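Local coordinates for ESAT-6-like protein MAB_3113 (PDB 4I0X) that is of unknown function but belongs to the secreted WXG100 (ESAT-6-like) family and forms a complex with its partner MAB_3112, at residues 56-59 with 64-67. The protein carries 4 engineered substitutions. Sequence-based numbering, arbitrary orientation.
Sequences AAYS and EWMD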
# COMPACT_ATOMS: atom_id res chain seq x y z
N ALA B 56 -14.34 15.06 9.05
CA ALA B 56 -14.17 15.26 7.62
C ALA B 56 -12.73 14.94 7.21
O ALA B 56 -12.49 14.29 6.20
CB ALA B 56 -14.56 16.70 7.22
N ALA B 57 -11.76 15.36 8.01
CA ALA B 57 -10.34 15.14 7.68
C ALA B 57 -10.05 13.65 7.66
O ALA B 57 -9.45 13.11 6.70
CB ALA B 57 -9.44 15.86 8.68
N TYR B 58 -10.52 12.96 8.68
CA TYR B 58 -10.31 11.52 8.74
C TYR B 58 -11.00 10.84 7.57
O TYR B 58 -10.43 9.97 6.90
CB TYR B 58 -10.84 10.91 10.03
CG TYR B 58 -10.73 9.42 9.96
CD1 TYR B 58 -9.48 8.81 9.92
CD2 TYR B 58 -11.86 8.62 9.85
CE1 TYR B 58 -9.36 7.45 9.82
CE2 TYR B 58 -11.75 7.25 9.74
CZ TYR B 58 -10.49 6.67 9.72
OH TYR B 58 -10.36 5.30 9.61
N SER B 59 -12.24 11.23 7.33
CA SER B 59 -13.03 10.61 6.32
C SER B 59 -12.32 10.74 4.94
O SER B 59 -12.28 9.80 4.16
CB SER B 59 -14.45 11.19 6.35
OG SER B 59 -15.23 10.64 5.34
N GLU B 64 -9.22 8.04 0.64
CA GLU B 64 -8.09 7.94 -0.28
C GLU B 64 -7.36 6.63 -0.10
O GLU B 64 -7.05 5.94 -1.07
CB GLU B 64 -7.13 9.12 -0.11
CG GLU B 64 -7.71 10.41 -0.56
CD GLU B 64 -6.96 11.61 -0.01
OE1 GLU B 64 -7.51 12.74 -0.09
OE2 GLU B 64 -5.83 11.42 0.49
N TRP B 65 -7.09 6.25 1.14
CA TRP B 65 -6.30 5.05 1.28
C TRP B 65 -7.04 3.76 1.01
O TRP B 65 -6.42 2.78 0.64
CB TRP B 65 -5.55 4.99 2.60
CG TRP B 65 -6.28 4.74 3.86
CD1 TRP B 65 -7.04 3.69 4.18
CD2 TRP B 65 -6.20 5.57 5.02
NE1 TRP B 65 -7.48 3.80 5.49
CE2 TRP B 65 -6.97 4.96 6.02
CE3 TRP B 65 -5.57 6.78 5.31
CZ2 TRP B 65 -7.14 5.52 7.28
CZ3 TRP B 65 -5.73 7.34 6.55
CH2 TRP B 65 -6.50 6.70 7.52
N MET B 66 -8.36 3.80 1.17
CA MET B 66 -9.21 2.66 0.89
C MET B 66 -9.26 2.45 -0.61
O MET B 66 -9.13 1.33 -1.09
CB MET B 66 -10.63 2.93 1.42
CG MET B 66 -11.61 1.78 1.25
SD MET B 66 -13.20 2.16 2.03
CE MET B 66 -13.94 3.21 0.77
N ASP B 67 -9.49 3.50 -1.37
CA ASP B 67 -9.53 3.34 -2.81
C ASP B 67 -8.16 2.94 -3.28
O ASP B 67 -8.02 2.10 -4.19
CB ASP B 67 -9.99 4.62 -3.50
CG ASP B 67 -11.47 4.91 -3.28
OD1 ASP B 67 -12.22 3.95 -2.94
OD2 ASP B 67 -11.88 6.08 -3.43
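Tyr58 and Trp65, seven residues or about two turns apart on helix 52-87, meet through their rings on the side of the helix that looks at helix 11-47. At the start of 64-67, Glu64 packs on Ala62 of the MAB_3112 chain, with no close approach to 56-59. Trp65 comes next and makes the close contact, with Tyr58. Its CG sits between the backbone N and the carbonyl carbon (chi1 72°), which swings the indole back along the helix and brings CH2 and CZ2 of its benzo ring to Tyr58. CH2 touches Tyr58 CE1 at 3.7 Å, and CZ2 lies 4.0 Å from Tyr58 OH. The two side chains cross at about a right angle, with ring planes at 70° and centroids 5.9 Å apart for the six-membered rings. Tyr58 approaches from the N-terminal side; with CG anti to the backbone N (chi1 174°) its phenol extends along the helix, bringing CE1 to the indole. This is one face of the helical hairpin of a WXG100 protein, in which helices 11-47 and 52-87 run antiparallel and the partner chain packs alongside. Both polar ends turn to helix 11-47: Tyr58 OH is hydrogen-bonded to OE1 of Gln42, and Trp65 NE1 to OE2 of Glu38, bonds that should hold the two buried rings in their rotations. Leu34 and Leu37 also touch the indole, while the ring of His62 meets it at a steep angle. Met66 and Asp67, past it on the exposed surface, do not touch 56-59.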